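Lipoxygenase (Cyanothece sp., PDB 5EK8) is a non-heme iron 9R-lipoxygenase that probably inserts both atoms of molecular oxygen into polyunsaturated fatty acids. Local coordinates at residues T567-H570 / T571-D575; L391-I394 / I395-N398; S548-D551 / I552-K556. All coordinates share one frame; numbering follows the deposited sequence.

Contacts 1 and 3 are two ends of the same element, helix 549-574: contact 3 forms its first turns at the surface, and contact 1 its last turns, deep in the chain beside the iron. Their centres lie about 27 Å apart. Contact 2 comes first in sequence, where a short linker leads into helix 394-404, and contacts 3 and 1 follow in that order. The centres of contacts 1 and 2 are about 15 Å apart, and their nearest atoms are about 7 Å apart without touching. Both nevertheless bear on the metal, contact 1 by providing the ligand H570 and contact 2 probably by steadying the ligand H364, whose ND1 bonds with N398 OD1.

Contact 1: residues T567-H570 / T571-D575; sequences TLWH and TWVND. With FE2 (Fe (II) ion), chain B.
The imidazole ring of H570 is overlapped on one face by N574, whose CB sits 4.0 Å from the ring centroid in a CH-pi contact. These are the last turns of the iron-bearing helix of a lipoxygenase, and H570 and N574, four residues apart, point the same way. Both side chains leave the helix with CG anti to the backbone N (chi1 173° in H570), and the ring and the amide end up nearly parallel, 18° apart. Histidine suits the place because NE2 can be offered to the metal: H570 NE2 lies 2.5 Å from the iron, which H359, H364 and the C-terminal carboxylate of I668 also bind. N574 belongs to the same site, its OD1 2.9 Å from the iron. One step back, the branched V573 lays CG2 over a face of W569, 3.9 Å from the centroid of the six-membered ring, while the indole NE1 finds its acceptor in E358 O of helix 337-377. L568 meets W572 differently: its CD1 comes to the ring edge, 4.3 Å from CE3, and W572 NE1 bonds to N256 O. T571 packs a hydroxyl against its own helix, OG1 giving a bond of 2.8 Å to T567 O with the donor lifted 50° out of the carbonyl plane. The same T567 O takes the helical bond from T571 N at 3.0 Å, so two donors from one residue hold it. R663 reaches this side of the helix twice, its backbone N bonding T571 OG1 and its side chain forming a salt bridge with D575. The amide of N574 is kept from turning in part by its ND2, which donates to D575 OD1 at 3.0 Å, nearly in the amide plane.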
loop_
_atom_site.group_PDB
_atom_site.type_symbol
_atom_site.label_atom_id
_atom_site.label_comp_id
_atom_site.label_asym_id
_atom_site.label_seq_id
_atom_site.Cartn_x
_atom_site.Cartn_y
_atom_site.Cartn_z
ATOM N N THR A 567 -0.255 1.546 8.764
ATOM C CA THR A 567 -1.425 1.904 9.562
ATOM C C THR A 567 -1.818 3.373 9.399
ATOM O O THR A 567 -2.582 3.710 8.499
ATOM C CB THR A 567 -1.198 1.613 11.054
ATOM O OG1 THR A 567 -0.087 2.381 11.529
ATOM C CG2 THR A 567 -0.923 0.135 11.270
ATOM N N LEU A 568 -1.290 4.243 10.257
ATOM C CA LEU A 568 -1.698 5.648 10.261
ATOM C C LEU A 568 -1.486 6.386 8.937
ATOM O O LEU A 568 -2.387 7.078 8.480
ATOM C CB LEU A 568 -0.975 6.416 11.365
ATOM C CG LEU A 568 -1.296 7.914 11.342
ATOM C CD1 LEU A 568 -2.791 8.145 11.563
ATOM C CD2 LEU A 568 -0.469 8.689 12.358
ATOM N N TRP A 569 -0.310 6.262 8.331
ATOM C CA TRP A 569 -0.017 7.018 7.117
ATOM C C TRP A 569 -0.988 6.696 5.992
ATOM O O TRP A 569 -1.634 7.592 5.444
ATOM C CB TRP A 569 1.417 6.762 6.640
ATOM C CG TRP A 569 1.703 7.454 5.342
ATOM C CD1 TRP A 569 1.817 6.876 4.109
ATOM C CD2 TRP A 569 1.871 8.861 5.142
ATOM N NE1 TRP A 569 2.060 7.839 3.155
ATOM C CE2 TRP A 569 2.102 9.064 3.766
ATOM C CE3 TRP A 569 1.858 9.970 5.992
ATOM C CZ2 TRP A 569 2.321 10.330 3.226
ATOM C CZ3 TRP A 569 2.081 11.227 5.452
ATOM C CH2 TRP A 569 2.305 11.395 4.083
ATOM N N HIS A 570 -1.081 5.420 5.646
ATOM C CA HIS A 570 -1.973 5.008 4.579
ATOM C C HIS A 570 -3.418 5.336 4.922
ATOM O O HIS A 570 -4.185 5.712 4.049
ATOM C CB HIS A 570 -1.832 3.517 4.288
ATOM C CG HIS A 570 -2.851 3.005 3.319
ATOM N ND1 HIS A 570 -4.024 2.412 3.722
ATOM C CD2 HIS A 570 -2.883 3.032 1.967
ATOM C CE1 HIS A 570 -4.734 2.079 2.657
ATOM N NE2 HIS A 570 -4.063 2.443 1.582
ATOM N N THR A 571 -3.782 5.185 6.193
ATOM C CA THR A 571 -5.109 5.569 6.662
ATOM C C THR A 571 -5.386 7.013 6.296
ATOM O O THR A 571 -6.405 7.338 5.688
ATOM C CB THR A 571 -5.254 5.413 8.193
ATOM O OG1 THR A 571 -5.318 4.026 8.533
ATOM C CG2 THR A 571 -6.515 6.100 8.679
ATOM N N TRP A 572 -4.442 7.870 6.659
ATOM C CA TRP A 572 -4.588 9.303 6.493
ATOM C C TRP A 572 -4.707 9.678 5.032
ATOM O O TRP A 572 -5.598 10.436 4.654
ATOM C CB TRP A 572 -3.408 10.036 7.113
ATOM C CG TRP A 572 -3.634 11.507 7.238
ATOM C CD1 TRP A 572 -3.684 12.428 6.225
ATOM C CD2 TRP A 572 -3.828 12.234 8.452
ATOM N NE1 TRP A 572 -3.899 13.686 6.739
ATOM C CE2 TRP A 572 -3.993 13.592 8.103
ATOM C CE3 TRP A 572 -3.878 11.869 9.802
ATOM C CZ2 TRP A 572 -4.205 14.582 9.053
ATOM C CZ3 TRP A 572 -4.089 12.854 10.747
ATOM C CH2 TRP A 572 -4.254 14.198 10.367
ATOM N N VAL A 573 -3.817 9.138 4.206
ATOM C CA VAL A 573 -3.803 9.518 2.799
ATOM C C VAL A 573 -5.017 8.953 2.059
ATOM O O VAL A 573 -5.652 9.644 1.259
ATOM C CB VAL A 573 -2.511 9.055 2.106
ATOM C CG1 VAL A 573 -2.524 9.461 0.644
ATOM C CG2 VAL A 573 -1.306 9.650 2.803
ATOM N N ASN A 574 -5.353 7.703 2.353
ATOM C CA ASN A 574 -6.434 7.011 1.659
ATOM C C ASN A 574 -7.821 7.508 2.055
ATOM O O ASN A 574 -8.655 7.786 1.196
ATOM C CB ASN A 574 -6.335 5.506 1.907
ATOM C CG ASN A 574 -7.369 4.722 1.139
ATOM O OD1 ASN A 574 -7.179 4.419 -0.040
ATOM N ND2 ASN A 574 -8.472 4.379 1.804
ATOM N N ASP A 575 -8.065 7.630 3.355
ATOM C CA ASP A 575 -9.388 8.007 3.838
ATOM C C ASP A 575 -9.646 9.505 3.697
ATOM O O ASP A 575 -10.723 9.988 4.048
ATOM C CB ASP A 575 -9.571 7.582 5.298
ATOM C CG ASP A 575 -9.500 6.067 5.488
ATOM O OD1 ASP A 575 -9.463 5.329 4.477
ATOM O OD2 ASP A 575 -9.489 5.618 6.657
HETATM FE FE FE2 B . -4.727 2.956 -0.767
#

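Contact 2: residues L391-I394 / I395-N398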
loop_
_atom_site.group_PDB
_atom_site.type_symbol
_atom_site.label_atom_id
_atom_site.label_comp_id
_atom_site.label_asym_id
_atom_site.label_seq_id
_atom_site.Cartn_x
_atom_site.Cartn_y
_atom_site.Cartn_z
ATOM N N LEU A 391 1.273 -6.088 7.117
ATOM C CA LEU A 391 1.788 -6.261 5.763
ATOM C C LEU A 391 0.934 -7.212 4.937
ATOM O O LEU A 391 1.148 -7.360 3.735
ATOM C CB LEU A 391 3.233 -6.763 5.804
ATOM C CG LEU A 391 4.280 -5.719 6.199
ATOM C CD1 LEU A 391 5.611 -6.376 6.511
ATOM C CD2 LEU A 391 4.447 -4.688 5.096
ATOM N N LYS A 392 -0.044 -7.844 5.576
ATOM C CA LYS A 392 -0.897 -8.784 4.863
ATOM C C LYS A 392 -1.797 -8.068 3.856
ATOM O O LYS A 392 -2.085 -6.880 4.001
ATOM C CB LYS A 392 -1.740 -9.611 5.841
ATOM C CG LYS A 392 -2.587 -8.819 6.823
ATOM C CD LYS A 392 -3.974 -9.454 6.958
ATOM C CE LYS A 392 -4.605 -9.228 8.334
ATOM N NZ LYS A 392 -4.857 -7.802 8.676
ATOM N N SER A 393 -2.179 -8.799 2.811
ATOM C CA SER A 393 -3.181 -8.377 1.826
ATOM C C SER A 393 -2.757 -7.252 0.872
ATOM O O SER A 393 -3.469 -6.973 -0.091
ATOM C CB SER A 393 -4.476 -7.966 2.543
ATOM O OG SER A 393 -5.060 -9.070 3.215
ATOM N N ILE A 394 -1.608 -6.620 1.108
ATOM C CA ILE A 394 -1.213 -5.466 0.295
ATOM C C ILE A 394 -0.851 -5.870 -1.139
ATOM O O ILE A 394 -1.060 -5.098 -2.087
ATOM C CB ILE A 394 -0.036 -4.690 0.938
ATOM C CG1 ILE A 394 0.110 -3.312 0.295
ATOM C CG2 ILE A 394 1.267 -5.467 0.849
ATOM C CD1 ILE A 394 1.230 -2.482 0.903
ATOM N N ILE A 395 -0.352 -7.092 -1.300
ATOM C CA ILE A 395 -0.017 -7.604 -2.622
ATOM C C ILE A 395 -1.262 -7.634 -3.507
ATOM O O ILE A 395 -1.200 -7.329 -4.705
ATOM C CB ILE A 395 0.608 -9.014 -2.542
ATOM C CG1 ILE A 395 -0.260 -9.947 -1.691
ATOM C CG2 ILE A 395 2.025 -8.939 -1.973
ATOM C CD1 ILE A 395 0.146 -11.398 -1.775
ATOM N N ASN A 396 -2.392 -7.977 -2.894
ATOM C CA ASN A 396 -3.668 -8.049 -3.588
ATOM C C ASN A 396 -4.082 -6.694 -4.146
ATOM O O ASN A 396 -4.396 -6.569 -5.333
ATOM C CB ASN A 396 -4.758 -8.580 -2.652
ATOM C CG ASN A 396 -4.436 -9.957 -2.089
ATOM O OD1 ASN A 396 -3.986 -10.851 -2.813
ATOM N ND2 ASN A 396 -4.653 -10.130 -0.784
ATOM N N ILE A 397 -4.072 -5.677 -3.289
ATOM C CA ILE A 397 -4.555 -4.365 -3.698
ATOM C C ILE A 397 -3.603 -3.723 -4.701
ATOM O O ILE A 397 -4.047 -3.039 -5.622
ATOM C CB ILE A 397 -4.779 -3.417 -2.489
ATOM C CG1 ILE A 397 -5.378 -2.089 -2.957
ATOM C CG2 ILE A 397 -3.501 -3.176 -1.716
ATOM C CD1 ILE A 397 -6.688 -2.235 -3.717
ATOM N N ASN A 398 -2.303 -3.957 -4.550
ATOM C CA ASN A 398 -1.361 -3.424 -5.530
ATOM C C ASN A 398 -1.544 -4.084 -6.899
ATOM O O ASN A 398 -1.563 -3.407 -7.942
ATOM C CB ASN A 398 0.074 -3.596 -5.040
ATOM C CG ASN A 398 0.412 -2.660 -3.902
ATOM O OD1 ASN A 398 -0.377 -1.778 -3.558
ATOM N ND2 ASN A 398 1.592 -2.840 -3.315
#
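S393, with a positive phi of 71°, turns the chain from the end of helix 383-391 into helix 394-404, and its carbonyl O takes a weak bond from N396 N at 3.2 Å. The first i to i+4 bond follows, N398 N donating to I394 O at 3.0 Å. Although S393 stands at the N-cap position, its side chain makes no capping bond; D184 ties this corner down, its OD2 bonding S393 N and its backbone O bonding N396 ND2, and asparagine suits position 396 because its amide can also offer OD1 to the hydroxyl of T182. I394 adds an apolar side chain to the turn, its CG1 4.1 Å from I397 CG2. I394 and N398 slant across one another, I394 CG1 lying 3.9 Å from N398 ND2. Both isoleucines suit a buried setting: I394 also touches M367 and A371 of helix 337-377, and the side chain of I397 comes within about 6 Å of the iron. N398 has CG anti to its carbonyl carbon (chi1 -72°), which lays the amide beside I394 O and leaves its two polar atoms to bond with helix 337-377: ND2 with E368 OE2 and OD1 with H364 ND1. Held by two partners, this amide is a second-shell group that probably fixes the rotation of the H364 ring, and with it the direction in which that ligand faces the iron.

Contact 3: residues S548-D551 / I552-K556; sequences SATD and IDNLK
I552 and S548 meet at the N-cap of helix 549-574, where I552 N donates to S548 O at 2.8 Å in a bond close to straight (170°). The isoleucine turns CG1 back over the same carbonyl. Serine suits the cap because its short hydroxyl can reach back to the N-H of D551: OG accepts a weak bond from D551 N at 3.3 Å and gives another weak one to D551 OD2 at 3.4 Å. Acidic D551 and D553 stand close to this N-terminal end, where the helix dipole is likely to favour negative charge. The outward face is exposed, as the small or polar A549, T550 and D553 suggest. T550 and N554, one turn apart, lie side by side and point the same way; T550 CG2 comes 4.2 Å from N554 ND2, and the backbone joins them through N554 N and T550 O at 2.9 Å. In N554, CG lies anti to the carbonyl carbon (chi1 -85°), which lays the amide back toward T550 O, 3.5 Å from CG. Its ND2 bonds to I541 O in the preceding loop, while the side chain touches W437. With an alanine here, I541 O would probably lose this donor and T550 CG2 its neighbour, loosening the tie between helix and loop. Farther out, the apolar I552 and L555 both pack on W482 and F471 of two neighbouring helices, and K556 forms a salt bridge with D468 of helix 451-473. The helix continues regularly, with L555 N bonded to D551 O at 2.9 Å.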
loop_
_atom_site.group_PDB
_atom_site.type_symbol
_atom_site.label_atom_id
_atom_site.label_comp_id
_atom_site.label_asym_id
_atom_site.label_seq_id
_atom_site.Cartn_x
_atom_site.Cartn_y
_atom_site.Cartn_z
ATOM N N SER A 548 22.869 -7.713 17.869
ATOM C CA SER A 548 23.663 -6.822 18.702
ATOM C C SER A 548 22.804 -5.601 19.010
ATOM O O SER A 548 21.718 -5.454 18.444
ATOM C CB SER A 548 24.963 -6.414 18.003
ATOM O OG SER A 548 24.711 -5.565 16.894
ATOM N N ALA A 549 23.279 -4.733 19.900
ATOM C CA ALA A 549 22.553 -3.509 20.229
ATOM C C ALA A 549 22.191 -2.735 18.960
ATOM O O ALA A 549 21.035 -2.338 18.757
ATOM C CB ALA A 549 23.373 -2.640 21.167
ATOM N N THR A 550 23.188 -2.553 18.101
ATOM C CA THR A 550 23.001 -1.888 16.818
ATOM C C THR A 550 21.948 -2.576 15.958
ATOM O O THR A 550 21.004 -1.938 15.500
ATOM C CB THR A 550 24.322 -1.825 16.030
ATOM O OG1 THR A 550 25.224 -0.933 16.694
ATOM C CG2 THR A 550 24.081 -1.327 14.613
ATOM N N ASP A 551 22.117 -3.877 15.746
ATOM C CA ASP A 551 21.225 -4.636 14.875
ATOM C C ASP A 551 19.790 -4.638 15.399
ATOM O O ASP A 551 18.840 -4.464 14.631
ATOM C CB ASP A 551 21.734 -6.072 14.712
ATOM C CG ASP A 551 22.994 -6.156 13.869
ATOM O OD1 ASP A 551 23.224 -5.245 13.042
ATOM O OD2 ASP A 551 23.755 -7.135 14.030
ATOM N N ILE A 552 19.644 -4.832 16.706
ATOM C CA ILE A 552 18.337 -4.815 17.346
ATOM C C ILE A 552 17.676 -3.452 17.164
ATOM O O ILE A 552 16.503 -3.377 16.806
ATOM C CB ILE A 552 18.435 -5.152 18.850
ATOM C CG1 ILE A 552 18.819 -6.621 19.055
ATOM C CG2 ILE A 552 17.119 -4.871 19.550
ATOM C CD1 ILE A 552 17.692 -7.598 18.773
ATOM N N ASP A 553 18.430 -2.379 17.392
ATOM C CA ASP A 553 17.895 -1.031 17.202
ATOM C C ASP A 553 17.476 -0.796 15.755
ATOM O O ASP A 553 16.438 -0.182 15.490
ATOM C CB ASP A 553 18.917 0.020 17.632
ATOM C CG ASP A 553 19.106 0.063 19.134
ATOM O OD1 ASP A 553 18.187 -0.379 19.861
ATOM O OD2 ASP A 553 20.170 0.539 19.586
ATOM N N ASN A 554 18.289 -1.288 14.826
ATOM C CA ASN A 554 17.956 -1.262 13.408
ATOM C C ASN A 554 16.606 -1.909 13.137
ATOM O O ASN A 554 15.744 -1.328 12.471
ATOM C CB ASN A 554 19.036 -1.972 12.590
ATOM C CG ASN A 554 20.199 -1.069 12.243
ATOM O OD1 ASN A 554 20.197 0.122 12.557
ATOM N ND2 ASN A 554 21.210 -1.635 11.592
ATOM N N LEU A 555 16.432 -3.119 13.662
ATOM C CA LEU A 555 15.195 -3.864 13.479
ATOM C C LEU A 555 14.002 -3.129 14.085
ATOM O O LEU A 555 12.951 -3.035 13.459
ATOM C CB LEU A 555 15.318 -5.261 14.086
ATOM C CG LEU A 555 14.161 -6.202 13.748
ATOM C CD1 LEU A 555 13.992 -6.301 12.234
ATOM C CD2 LEU A 555 14.391 -7.576 14.361
ATOM N N LYS A 556 14.175 -2.604 15.294
ATOM C CA LYS A 556 13.131 -1.828 15.958
ATOM C C LYS A 556 12.704 -0.638 15.103
ATOM O O LYS A 556 11.511 -0.348 14.977
ATOM C CB LYS A 556 13.610 -1.347 17.331
ATOM C CG LYS A 556 13.848 -2.463 18.331
ATOM C CD LYS A 556 14.902 -2.070 19.349
ATOM C CE LYS A 556 14.307 -1.299 20.507
ATOM N NZ LYS A 556 13.648 -2.200 21.484
#